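Local coordinates for protein yxeP (Bacillus subtilis, PDB 1YSJ) that probably uses two divalent metal ions to deacetylate N-acetylcysteine to cysteine and acetate, in a pathway that recovers sulfur from S-(2-succino)cysteine, at residues 67-72 against 79-84; 89-94 against 148-153; 173-178 against 356-361. The protein carries 1 engineered substitution. All blocks are in the same frame, centred on the assembly; numbering follows the deposited sequence.

Interaction 1 of 3, residues 67-72 against 79-84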
ATOM      1  N   ILE A  67     -40.180 -34.654  12.541  1.00 49.14           N
ATOM      2  CA  ILE A  67     -38.901 -34.609  13.222  1.00 47.86           C
ATOM      3  C   ILE A  67     -38.912 -33.387  14.132  1.00 48.54           C
ATOM      4  O   ILE A  67     -39.161 -32.272  13.666  1.00 48.86           O
ATOM      5  CB  ILE A  67     -37.726 -34.558  12.214  1.00 48.38           C
ATOM      6  CG1 ILE A  67     -37.731 -35.821  11.335  1.00 46.06           C
ATOM      7  CG2 ILE A  67     -36.387 -34.374  12.948  1.00 45.11           C
ATOM      8  CD1 ILE A  67     -36.908 -35.717  10.056  1.00 46.98           C
ATOM      9  N   GLU A  68     -38.670 -33.607  15.425  1.00 48.01           N
ATOM     10  CA  GLU A  68     -38.676 -32.530  16.414  1.00 49.31           C
ATOM     11  C   GLU A  68     -37.633 -31.463  16.096  1.00 48.86           C
ATOM     12  O   GLU A  68     -36.471 -31.766  15.826  1.00 47.63           O
ATOM     13  CB  GLU A  68     -38.473 -33.069  17.840  1.00 48.91           C
ATOM     14  CG  GLU A  68     -38.054 -31.995  18.858  1.00 51.13           C
ATOM     15  CD  GLU A  68     -38.381 -32.336  20.308  1.00 53.33           C
ATOM     16  OE1 GLU A  68     -38.402 -33.534  20.673  1.00 56.98           O
ATOM     17  OE2 GLU A  68     -38.604 -31.388  21.092  1.00 57.64           O
ATOM     18  N   ILE A  69     -38.072 -30.212  16.123  1.00 50.65           N
ATOM     19  CA  ILE A  69     -37.173 -29.082  15.970  1.00 51.67           C
ATOM     20  C   ILE A  69     -36.974 -28.401  17.322  1.00 52.09           C
ATOM     21  O   ILE A  69     -37.940 -28.059  18.010  1.00 52.62           O
ATOM     22  CB  ILE A  69     -37.660 -28.117  14.860  1.00 52.92           C
ATOM     23  CG1 ILE A  69     -37.197 -28.651  13.501  1.00 53.13           C
ATOM     24  CG2 ILE A  69     -37.125 -26.696  15.074  1.00 51.08           C
ATOM     25  CD1 ILE A  69     -38.195 -28.503  12.415  1.00 57.37           C
ATOM     26  N   LEU A  70     -35.708 -28.248  17.701  1.00 51.79           N
ATOM     27  CA  LEU A  70     -35.342 -27.605  18.958  1.00 53.46           C
ATOM     28  C   LEU A  70     -35.521 -26.094  18.889  1.00 53.31           C
ATOM     29  O   LEU A  70     -35.243 -25.463  17.865  1.00 53.49           O
ATOM     30  CB  LEU A  70     -33.904 -27.971  19.355  1.00 52.60           C
ATOM     31  CG  LEU A  70     -33.691 -29.195  20.261  1.00 54.69           C
ATOM     32  CD1 LEU A  70     -34.794 -30.257  20.148  1.00 56.09           C
ATOM     33  CD2 LEU A  70     -32.320 -29.818  20.029  1.00 54.93           C
ATOM     34  N   ASP A  71     -35.998 -25.528  19.988  1.00 54.10           N
ATOM     35  CA  ASP A  71     -36.247 -24.099  20.078  1.00 54.72           C
ATOM     36  C   ASP A  71     -34.972 -23.398  20.538  1.00 53.14           C
ATOM     37  O   ASP A  71     -34.554 -23.535  21.692  1.00 53.99           O
ATOM     38  CB  ASP A  71     -37.405 -23.830  21.047  1.00 55.01           C
ATOM     39  CG  ASP A  71     -37.991 -22.438  20.893  1.00 59.35           C
ATOM     40  OD1 ASP A  71     -38.307 -21.812  21.930  1.00 61.60           O
ATOM     41  OD2 ASP A  71     -38.145 -21.972  19.741  1.00 62.47           O
ATOM     42  N   VAL A  72     -34.343 -22.680  19.614  1.00 50.89           N
ATOM     43  CA  VAL A  72     -33.102 -21.958  19.887  1.00 48.59           C
ATOM     44  C   VAL A  72     -33.271 -20.523  19.389  1.00 47.63           C
ATOM     45  O   VAL A  72     -32.829 -20.192  18.284  1.00 47.35           O
ATOM     46  CB  VAL A  72     -31.870 -22.635  19.214  1.00 48.69           C
ATOM     47  CG1 VAL A  72     -30.565 -22.028  19.726  1.00 46.07           C
ATOM     48  CG2 VAL A  72     -31.872 -24.142  19.458  1.00 47.96           C
ATOM     49  N   VAL A  79     -31.103 -24.142  11.868  1.00 43.66           N
ATOM     50  CA  VAL A  79     -32.119 -25.036  12.408  1.00 42.12           C
ATOM     51  C   VAL A  79     -31.440 -26.127  13.214  1.00 42.99           C
ATOM     52  O   VAL A  79     -30.457 -26.724  12.765  1.00 41.86           O
ATOM     53  CB  VAL A  79     -32.991 -25.668  11.276  1.00 42.56           C
ATOM     54  CG1 VAL A  79     -34.085 -26.557  11.849  1.00 40.45           C
ATOM     55  CG2 VAL A  79     -33.608 -24.592  10.398  1.00 38.05           C
ATOM     56  N   ILE A  80     -31.964 -26.368  14.413  1.00 43.96           N
ATOM     57  CA  ILE A  80     -31.507 -27.462  15.256  1.00 41.98           C
ATOM     58  C   ILE A  80     -32.655 -28.447  15.413  1.00 42.33           C
ATOM     59  O   ILE A  80     -33.738 -28.089  15.871  1.00 42.51           O
ATOM     60  CB  ILE A  80     -31.018 -26.977  16.653  1.00 43.56           C
ATOM     61  CG1 ILE A  80     -30.133 -25.718  16.541  1.00 43.51           C
ATOM     62  CG2 ILE A  80     -30.318 -28.118  17.414  1.00 38.37           C
ATOM     63  CD1 ILE A  80     -28.820 -25.883  15.739  1.00 43.69           C
ATOM     64  N   ALA A  81     -32.409 -29.688  15.012  1.00 42.94           N
ATOM     65  CA  ALA A  81     -33.400 -30.747  15.104  1.00 43.56           C
ATOM     66  C   ALA A  81     -32.834 -31.905  15.920  1.00 44.25           C
ATOM     67  O   ALA A  81     -31.628 -31.968  16.170  1.00 42.23           O
ATOM     68  CB  ALA A  81     -33.818 -31.205  13.704  1.00 43.05           C
ATOM     69  N   GLU A  82     -33.706 -32.821  16.332  1.00 45.97           N
ATOM     70  CA  GLU A  82     -33.306 -33.912  17.213  1.00 47.47           C
ATOM     71  C   GLU A  82     -34.145 -35.161  16.962  1.00 46.70           C
ATOM     72  O   GLU A  82     -35.369 -35.081  16.850  1.00 47.16           O
ATOM     73  CB  GLU A  82     -33.421 -33.464  18.678  1.00 46.78           C
ATOM     74  CG  GLU A  82     -32.934 -34.468  19.713  1.00 49.34           C
ATOM     75  CD  GLU A  82     -32.732 -33.849  21.093  1.00 52.22           C
ATOM     76  OE1 GLU A  82     -31.753 -33.089  21.272  1.00 55.19           O
ATOM     77  OE2 GLU A  82     -33.543 -34.137  22.006  1.00 54.74           O
ATOM     78  N   ILE A  83     -33.471 -36.307  16.865  1.00 46.15           N
ATOM     79  CA  ILE A  83     -34.138 -37.610  16.787  1.00 44.73           C
ATOM     80  C   ILE A  83     -33.644 -38.507  17.915  1.00 45.43           C
ATOM     81  O   ILE A  83     -32.456 -38.838  17.993  1.00 45.40           O
ATOM     82  CB  ILE A  83     -33.944 -38.295  15.403  1.00 44.49           C
ATOM     83  CG1 ILE A  83     -34.690 -37.508  14.318  1.00 43.91           C
ATOM     84  CG2 ILE A  83     -34.436 -39.740  15.433  1.00 40.68           C
ATOM     85  CD1 ILE A  83     -34.247 -37.802  12.914  1.00 34.11           C
ATOM     86  N   LYS A  84     -34.569 -38.884  18.793  1.00 46.10           N
ATOM     87  CA  LYS A  84     -34.258 -39.727  19.939  1.00 46.76           C
ATOM     88  C   LYS A  84     -34.502 -41.190  19.605  1.00 45.23           C
ATOM     89  O   LYS A  84     -35.501 -41.536  18.976  1.00 44.64           O
ATOM     90  CB  LYS A  84     -35.098 -39.326  21.156  1.00 45.53           C
ATOM     91  CG  LYS A  84     -35.104 -37.831  21.445  1.00 48.24           C
ATOM     92  CD  LYS A  84     -36.078 -37.477  22.563  1.00 49.75           C
ATOM     93  CE  LYS A  84     -35.361 -37.241  23.880  1.00 54.33           C
ATOM     94  NZ  LYS A  84     -34.621 -35.952  23.842  1.00 58.41           N
TER
HETATM   95  O   HOH W   1     -37.848 -36.143  16.398  1.00 48.56           O
HETATM   96  O   HOH W   2     -36.553 -35.224  19.981  1.00 56.62           O
HETATM   97  O   HOH W   3     -34.035 -24.593  15.677  1.00 28.04           O
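E82 carries its CG anti to the backbone N (chi1 -176°), and the chain stays extended at chi2, which lays its CB and carboxylate beside the branched end of L70 on the facing segment. L70 CD1 rests on E82 CB at 3.8 Å, while CD2 comes obliquely to E82 OE1 and also touches I80 CG2. In I67 it is CG2 that sits anti to the backbone N (chi1 -61°), and this methyl packs against I83 CG1 at 3.8 Å. V72 CG2 meets I80 CG1 further along.

Two backbone bonds tie the hairpin: E82 N gives to E68 O at 3.0 Å and L70 N to I80 O at 2.7 Å, on either side of the non-hydrogen-bonded antiparallel pair of I69 and A81. Beyond these the strands part, and water takes over: one molecule accepts from E68 N and donates to E82 O, another donates to L70 O and accepts from I80 N at 3.0 Å.

K84 NZ binds E82 OE2 at 2.8 Å, nearly along the C-O axis, and R150 of strand 148-154 forms a salt bridge with OE1. With an alanine at E82, K84 and R150 would probably lose their shared anion, and L70 CD2 the carboxylate end against which it lies. E68 OE1 stays 5.1 Å from E82 OE2, a like-charge approach that the two cations probably offset. The buried E82 carboxylate, held by a cation at each oxygen, is thus likely to remain ionised one strand in from the edge of the sheet.

Interaction 2 of 3, residues 89-94 against 148-153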
ATOM      1  N   GLY A  89     -29.348 -42.748  26.097  1.00 49.84           N
ATOM      2  CA  GLY A  89     -27.977 -42.897  25.627  1.00 48.65           C
ATOM      3  C   GLY A  89     -27.284 -41.578  25.354  1.00 47.67           C
ATOM      4  O   GLY A  89     -27.861 -40.511  25.584  1.00 47.73           O
ATOM      5  N   PRO A  90     -26.026 -41.643  24.881  1.00 47.08           N
ATOM      6  CA  PRO A  90     -25.282 -40.436  24.516  1.00 45.73           C
ATOM      7  C   PRO A  90     -25.954 -39.656  23.390  1.00 44.61           C
ATOM      8  O   PRO A  90     -26.746 -40.215  22.621  1.00 43.76           O
ATOM      9  CB  PRO A  90     -23.916 -40.975  24.060  1.00 45.73           C
ATOM     10  CG  PRO A  90     -24.109 -42.431  23.827  1.00 45.30           C
ATOM     11  CD  PRO A  90     -25.226 -42.871  24.703  1.00 46.73           C
ATOM     12  N   VAL A  91     -25.645 -38.365  23.321  1.00 43.27           N
ATOM     13  CA  VAL A  91     -26.122 -37.503  22.251  1.00 42.28           C
ATOM     14  C   VAL A  91     -24.963 -37.228  21.302  1.00 42.32           C
ATOM     15  O   VAL A  91     -23.879 -36.815  21.736  1.00 41.07           O
ATOM     16  CB  VAL A  91     -26.665 -36.155  22.798  1.00 42.08           C
ATOM     17  CG1 VAL A  91     -27.229 -35.296  21.663  1.00 42.47           C
ATOM     18  CG2 VAL A  91     -27.724 -36.393  23.856  1.00 38.32           C
ATOM     19  N   ILE A  92     -25.186 -37.472  20.014  1.00 41.54           N
ATOM     20  CA  ILE A  92     -24.208 -37.104  18.985  1.00 40.56           C
ATOM     21  C   ILE A  92     -24.815 -36.110  17.998  1.00 41.21           C
ATOM     22  O   ILE A  92     -26.036 -35.986  17.901  1.00 40.57           O
ATOM     23  CB  ILE A  92     -23.606 -38.331  18.244  1.00 40.24           C
ATOM     24  CG1 ILE A  92     -24.684 -39.105  17.479  1.00 39.59           C
ATOM     25  CG2 ILE A  92     -22.844 -39.239  19.223  1.00 39.55           C
ATOM     26  CD1 ILE A  92     -24.140 -39.925  16.318  1.00 40.74           C
ATOM     27  N   ALA A  93     -23.959 -35.400  17.270  1.00 41.40           N
ATOM     28  CA  ALA A  93     -24.428 -34.353  16.384  1.00 41.99           C
ATOM     29  C   ALA A  93     -23.975 -34.576  14.950  1.00 43.03           C
ATOM     30  O   ALA A  93     -22.904 -35.128  14.708  1.00 44.91           O
ATOM     31  CB  ALA A  93     -23.981 -32.979  16.890  1.00 41.29           C
ATOM     32  N   ILE A  94     -24.817 -34.162  14.008  1.00 42.72           N
ATOM     33  CA  ILE A  94     -24.481 -34.190  12.590  1.00 44.38           C
ATOM     34  C   ILE A  94     -24.718 -32.793  12.005  1.00 44.01           C
ATOM     35  O   ILE A  94     -25.795 -32.213  12.152  1.00 44.64           O
ATOM     36  CB  ILE A  94     -25.278 -35.269  11.816  1.00 44.33           C
ATOM     37  CG1 ILE A  94     -24.949 -36.667  12.355  1.00 43.04           C
ATOM     38  CG2 ILE A  94     -24.963 -35.190  10.318  1.00 45.68           C
ATOM     39  CD1 ILE A  94     -25.836 -37.780  11.799  1.00 45.69           C
ATOM     40  N   THR A 148     -29.265 -40.428  20.973  1.00 43.70           N
ATOM     41  CA  THR A 148     -29.894 -39.293  20.322  1.00 42.44           C
ATOM     42  C   THR A 148     -28.982 -38.662  19.274  1.00 42.36           C
ATOM     43  O   THR A 148     -27.782 -38.498  19.497  1.00 40.57           O
ATOM     44  CB  THR A 148     -30.317 -38.246  21.378  1.00 42.76           C
ATOM     45  OG1 THR A 148     -31.268 -38.840  22.272  1.00 43.90           O
ATOM     46  CG2 THR A 148     -30.934 -37.006  20.734  1.00 43.46           C
ATOM     47  N   VAL A 149     -29.566 -38.321  18.127  1.00 42.00           N
ATOM     48  CA  VAL A 149     -28.859 -37.563  17.106  1.00 41.41           C
ATOM     49  C   VAL A 149     -29.422 -36.149  17.034  1.00 41.99           C
ATOM     50  O   VAL A 149     -30.614 -35.943  16.782  1.00 43.30           O
ATOM     51  CB  VAL A 149     -28.910 -38.232  15.708  1.00 41.22           C
ATOM     52  CG1 VAL A 149     -28.066 -37.442  14.717  1.00 43.00           C
ATOM     53  CG2 VAL A 149     -28.420 -39.675  15.778  1.00 39.79           C
ATOM     54  N   ARG A 150     -28.550 -35.178  17.270  1.00 42.40           N
ATOM     55  CA  ARG A 150     -28.894 -33.779  17.111  1.00 42.54           C
ATOM     56  C   ARG A 150     -28.408 -33.300  15.738  1.00 42.07           C
ATOM     57  O   ARG A 150     -27.253 -33.514  15.371  1.00 42.85           O
ATOM     58  CB  ARG A 150     -28.266 -32.968  18.237  1.00 42.73           C
ATOM     59  CG  ARG A 150     -28.931 -31.637  18.499  1.00 46.82           C
ATOM     60  CD  ARG A 150     -28.455 -31.060  19.820  1.00 49.23           C
ATOM     61  NE  ARG A 150     -29.070 -31.739  20.957  1.00 46.31           N
ATOM     62  CZ  ARG A 150     -28.687 -31.591  22.224  1.00 52.62           C
ATOM     63  NH1 ARG A 150     -27.669 -30.792  22.532  1.00 45.97           N
ATOM     64  NH2 ARG A 150     -29.324 -32.251  23.188  1.00 50.40           N
ATOM     65  N   PHE A 151     -29.303 -32.680  14.972  1.00 40.69           N
ATOM     66  CA  PHE A 151     -28.952 -32.154  13.653  1.00 40.61           C
ATOM     67  C   PHE A 151     -28.744 -30.646  13.704  1.00 40.27           C
ATOM     68  O   PHE A 151     -29.580 -29.901  14.221  1.00 41.43           O
ATOM     69  CB  PHE A 151     -30.016 -32.525  12.612  1.00 39.20           C
ATOM     70  CG  PHE A 151     -30.154 -34.000  12.400  1.00 39.85           C
ATOM     71  CD1 PHE A 151     -30.978 -34.763  13.228  1.00 38.21           C
ATOM     72  CD2 PHE A 151     -29.450 -34.636  11.381  1.00 36.15           C
ATOM     73  CE1 PHE A 151     -31.103 -36.133  13.039  1.00 40.60           C
ATOM     74  CE2 PHE A 151     -29.567 -36.006  11.187  1.00 39.12           C
ATOM     75  CZ  PHE A 151     -30.393 -36.759  12.018  1.00 38.78           C
ATOM     76  N   ILE A 152     -27.613 -30.216  13.159  1.00 39.93           N
ATOM     77  CA  ILE A 152     -27.198 -28.825  13.182  1.00 40.15           C
ATOM     78  C   ILE A 152     -27.147 -28.289  11.753  1.00 40.63           C
ATOM     79  O   ILE A 152     -26.314 -28.707  10.942  1.00 41.43           O
ATOM     80  CB  ILE A 152     -25.811 -28.665  13.877  1.00 39.57           C
ATOM     81  CG1 ILE A 152     -25.888 -29.150  15.326  1.00 39.68           C
ATOM     82  CG2 ILE A 152     -25.319 -27.215  13.814  1.00 37.64           C
ATOM     83  CD1 ILE A 152     -24.538 -29.360  15.983  1.00 46.04           C
ATOM     84  N   PHE A 153     -28.062 -27.378  11.448  1.00 40.08           N
ATOM     85  CA  PHE A 153     -28.047 -26.684  10.172  1.00 40.54           C
ATOM     86  C   PHE A 153     -27.515 -25.281  10.434  1.00 41.20           C
ATOM     87  O   PHE A 153     -28.232 -24.390  10.876  1.00 40.80           O
ATOM     88  CB  PHE A 153     -29.432 -26.709   9.509  1.00 39.00           C
ATOM     89  CG  PHE A 153     -29.909 -28.102   9.172  1.00 38.41           C
ATOM     90  CD1 PHE A 153     -30.651 -28.844  10.093  1.00 36.67           C
ATOM     91  CD2 PHE A 153     -29.600 -28.680   7.946  1.00 37.56           C
ATOM     92  CE1 PHE A 153     -31.083 -30.131   9.797  1.00 36.61           C
ATOM     93  CE2 PHE A 153     -30.028 -29.976   7.635  1.00 35.97           C
ATOM     94  CZ  PHE A 153     -30.772 -30.702   8.564  1.00 39.63           C
TER
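V91-I94 and T148-F153 are the two parallel strands of a beta-alpha-beta crossover in the mixed sheet of this M20 peptidase, with helix 124-139 on the connection between them. Their axes run 30° apart. Five backbone bonds lace them together, passing back and forth in the regular parallel pattern: T148 N to P90 O, I92 N to T148 O, R150 N to I92 O at 2.7 Å, I94 N to R150 O, and I152 N to I94 O at 2.9 Å.

V91, A93, T148, R150 and I152 lie on one face. V91 stands side by side with T148, its CG2 4.0 Å from T148 CB, and its other methyl, CG1, sits 3.8 Å above the plane of the R150 guanidinium, offset toward the rim. A bend at chi3 (-76°) folds the arginine back over that valine. The polar end is fixed from outside: NH1 donates to the carbonyls of V171 and N173, and NE forms the salt bridge to E82. Beyond it I152 CD1 covers A93 CB at 3.8 Å.

On the other face I94 CD1 fits against V149 CG1 at 3.7 Å and reaches F151 CE2 obliquely at 4.2 Å, while V149 CG1 also lies over one face of the F151 ring. I92 CG1 touches V149 CG2.

Helix 124-139 packs on this second face, with I131 against both I94 and F151 and A135 against F151. Strand 79-84 continues the sheet beside 148-153, and strand 175-184 continues it beside 91-94.

Interaction 3 of 3, residues 173-178 against 356-361; sequences NGVSAI and EKIPGF
I178 pairs in parallel with G360, and its two backbone polar atoms bond to the residues flanking the glycine: I178 N gives to P359 O at 3.1 Å, and I178 O accepts from F361 N at 3.0 Å. A177 CA adds a C-H contact to the same P359 O at 3.2 Å. Just before this, segment 173-178 leaves the extended conformation at S176 (psi -35°), and S176 O lies against the proline ring, 3.3 Å from P359 CD.

I358 carries most of the side-chain contact. Its CG1 takes the crowded position between backbone N and carbonyl carbon (chi1 59°), which directs CD1 at segment 173-178, where it touches V175 CG1 at 3.7 Å and I178 CB at 3.8 Å. The I358 side chain crosses that of V175 obliquely and that of I178 at about a right angle. The second branch, CG2, lies 3.5 Å from the carbonyl oxygen of V175.

These residues open the pairing of strand 175-184 with strand 360-366, two neighbours in the mixed sheet of the metal-binding domain; the chain that joins them includes the antiparallel four-stranded sheet. At G360 the fit is close: a CB built there would stand only 3.1 Å from I178 CG2. F351 and Y354 of helix 351-355 also touch the I178 side chain. V175 turns to V91 and A93 on the neighbouring strand, and F324 covers both A177 and P359.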
ATOM      1  N   ASN A 173     -24.134 -28.710  24.289  1.00 48.06           N
ATOM      2  CA  ASN A 173     -24.207 -29.178  25.668  1.00 50.57           C
ATOM      3  C   ASN A 173     -24.729 -30.611  25.713  1.00 50.80           C
ATOM      4  O   ASN A 173     -25.802 -30.906  25.176  1.00 51.34           O
ATOM      5  CB  ASN A 173     -25.073 -28.245  26.528  1.00 50.96           C
ATOM      6  CG  ASN A 173     -24.436 -26.871  26.734  1.00 53.98           C
ATOM      7  OD1 ASN A 173     -23.240 -26.675  26.489  1.00 52.00           O
ATOM      8  ND2 ASN A 173     -25.241 -25.912  27.184  1.00 52.17           N
ATOM      9  N   GLY A 174     -23.940 -31.495  26.323  1.00 50.49           N
ATOM     10  CA  GLY A 174     -24.294 -32.908  26.457  1.00 49.33           C
ATOM     11  C   GLY A 174     -23.970 -33.785  25.258  1.00 48.62           C
ATOM     12  O   GLY A 174     -24.205 -34.993  25.297  1.00 49.76           O
ATOM     13  N   VAL A 175     -23.428 -33.182  24.199  1.00 46.96           N
ATOM     14  CA  VAL A 175     -23.075 -33.902  22.970  1.00 44.93           C
ATOM     15  C   VAL A 175     -21.684 -34.551  23.076  1.00 44.02           C
ATOM     16  O   VAL A 175     -20.711 -33.895  23.439  1.00 45.25           O
ATOM     17  CB  VAL A 175     -23.174 -32.979  21.720  1.00 44.61           C
ATOM     18  CG1 VAL A 175     -22.745 -33.707  20.458  1.00 45.01           C
ATOM     19  CG2 VAL A 175     -24.598 -32.463  21.544  1.00 42.47           C
ATOM     20  N   SER A 176     -21.610 -35.841  22.752  1.00 41.65           N
ATOM     21  CA  SER A 176     -20.383 -36.628  22.873  1.00 40.24           C
ATOM     22  C   SER A 176     -19.487 -36.547  21.645  1.00 40.66           C
ATOM     23  O   SER A 176     -18.264 -36.588  21.763  1.00 41.26           O
ATOM     24  CB  SER A 176     -20.714 -38.098  23.145  1.00 39.37           C
ATOM     25  OG  SER A 176     -21.385 -38.250  24.380  1.00 40.80           O
ATOM     26  N   ALA A 177     -20.101 -36.454  20.468  1.00 41.81           N
ATOM     27  CA  ALA A 177     -19.364 -36.443  19.205  1.00 41.11           C
ATOM     28  C   ALA A 177     -20.092 -35.643  18.145  1.00 40.40           C
ATOM     29  O   ALA A 177     -21.315 -35.538  18.174  1.00 40.61           O
ATOM     30  CB  ALA A 177     -19.135 -37.859  18.719  1.00 41.41           C
ATOM     31  N   ILE A 178     -19.331 -35.088  17.206  1.00 41.56           N
ATOM     32  CA  ILE A 178     -19.893 -34.323  16.095  1.00 41.02           C
ATOM     33  C   ILE A 178     -19.314 -34.759  14.747  1.00 43.40           C
ATOM     34  O   ILE A 178     -18.106 -34.991  14.607  1.00 42.29           O
ATOM     35  CB  ILE A 178     -19.741 -32.783  16.295  1.00 42.29           C
ATOM     36  CG1 ILE A 178     -20.511 -32.024  15.201  1.00 39.76           C
ATOM     37  CG2 ILE A 178     -18.250 -32.370  16.366  1.00 38.11           C
ATOM     38  CD1 ILE A 178     -20.940 -30.626  15.585  1.00 42.07           C
ATOM     39  N   GLU A 356     -12.643 -28.338  18.814  1.00 48.91           N
ATOM     40  CA  GLU A 356     -11.879 -27.795  19.936  1.00 50.74           C
ATOM     41  C   GLU A 356     -12.530 -28.169  21.261  1.00 51.36           C
ATOM     42  O   GLU A 356     -11.871 -28.194  22.297  1.00 52.96           O
ATOM     43  CB  GLU A 356     -11.780 -26.269  19.847  1.00 51.12           C
ATOM     44  CG  GLU A 356     -10.701 -25.744  18.918  1.00 51.26           C
ATOM     45  CD  GLU A 356     -10.333 -24.298  19.219  1.00 56.19           C
ATOM     46  OE1 GLU A 356      -9.123 -24.008  19.350  1.00 58.50           O
ATOM     47  OE2 GLU A 356     -11.245 -23.450  19.336  1.00 59.29           O
ATOM     48  N   LYS A 357     -13.829 -28.451  21.214  1.00 52.79           N
ATOM     49  CA  LYS A 357     -14.628 -28.679  22.413  1.00 53.77           C
ATOM     50  C   LYS A 357     -14.932 -30.159  22.647  1.00 52.73           C
ATOM     51  O   LYS A 357     -14.814 -30.649  23.770  1.00 53.39           O
ATOM     52  CB  LYS A 357     -15.937 -27.879  22.333  1.00 55.13           C
ATOM     53  CG  LYS A 357     -15.767 -26.395  21.998  1.00 57.64           C
ATOM     54  CD  LYS A 357     -14.960 -25.651  23.062  1.00 62.12           C
ATOM     55  CE  LYS A 357     -15.059 -24.148  22.870  1.00 64.45           C
ATOM     56  NZ  LYS A 357     -13.896 -23.434  23.463  1.00 64.83           N
ATOM     57  N   ILE A 358     -15.330 -30.858  21.586  1.00 50.91           N
ATOM     58  CA  ILE A 358     -15.697 -32.274  21.670  1.00 50.70           C
ATOM     59  C   ILE A 358     -15.060 -33.083  20.532  1.00 49.44           C
ATOM     60  O   ILE A 358     -14.691 -32.505  19.510  1.00 49.27           O
ATOM     61  CB  ILE A 358     -17.249 -32.486  21.664  1.00 51.16           C
ATOM     62  CG1 ILE A 358     -17.890 -31.903  20.402  1.00 46.85           C
ATOM     63  CG2 ILE A 358     -17.892 -31.916  22.942  1.00 53.64           C
ATOM     64  CD1 ILE A 358     -19.248 -32.483  20.085  1.00 44.21           C
ATOM     65  N   PRO A 359     -14.933 -34.420  20.708  1.00 48.44           N
ATOM     66  CA  PRO A 359     -14.422 -35.299  19.654  1.00 47.18           C
ATOM     67  C   PRO A 359     -15.266 -35.206  18.391  1.00 46.97           C
ATOM     68  O   PRO A 359     -16.494 -35.116  18.471  1.00 46.17           O
ATOM     69  CB  PRO A 359     -14.559 -36.698  20.269  1.00 47.38           C
ATOM     70  CG  PRO A 359     -14.538 -36.480  21.718  1.00 45.06           C
ATOM     71  CD  PRO A 359     -15.257 -35.186  21.927  1.00 48.30           C
ATOM     72  N   GLY A 360     -14.614 -35.223  17.232  1.00 46.84           N
ATOM     73  CA  GLY A 360     -15.327 -35.081  15.966  1.00 45.33           C
ATOM     74  C   GLY A 360     -14.670 -35.751  14.778  1.00 45.22           C
ATOM     75  O   GLY A 360     -13.478 -36.069  14.811  1.00 45.96           O
ATOM     76  N   PHE A 361     -15.456 -35.961  13.727  1.00 44.42           N
ATOM     77  CA  PHE A 361     -14.950 -36.505  12.474  1.00 43.71           C
ATOM     78  C   PHE A 361     -15.582 -35.820  11.258  1.00 43.26           C
ATOM     79  O   PHE A 361     -16.804 -35.727  11.141  1.00 43.44           O
ATOM     80  CB  PHE A 361     -15.170 -38.019  12.414  1.00 43.35           C
ATOM     81  CG  PHE A 361     -14.101 -38.754  11.665  1.00 44.02           C
ATOM     82  CD1 PHE A 361     -12.957 -39.205  12.323  1.00 42.82           C
ATOM     83  CD2 PHE A 361     -14.228 -38.997  10.301  1.00 45.96           C
ATOM     84  CE1 PHE A 361     -11.957 -39.886  11.637  1.00 41.02           C
ATOM     85  CE2 PHE A 361     -13.226 -39.680   9.601  1.00 45.42           C
ATOM     86  CZ  PHE A 361     -12.092 -40.123  10.272  1.00 43.04           C
TER

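Overall arrangement
All three interactions belong to one mixed sheet, whose first six strands are, in order, 68-69, 79-84, 148-154, 91-97, 175-184 and 360-366. Interactions 1 and 2, with centres about 9 Å apart, are sewn together where F151 N meets A81 O at 2.7 Å. Interaction 3 follows with its centre about 10 Å from that of interaction 2, linked through S176 N and V91 O at 2.7 Å. Interactions 1 and 3 do not touch, their centres being about 17 Å apart. Interactions 1 and 2 lie away from the nickel ions. Interaction 3 leads closer: strand 175-184 runs on to the nickel ligand H182, whose side chain is about 12 Å from that of F361.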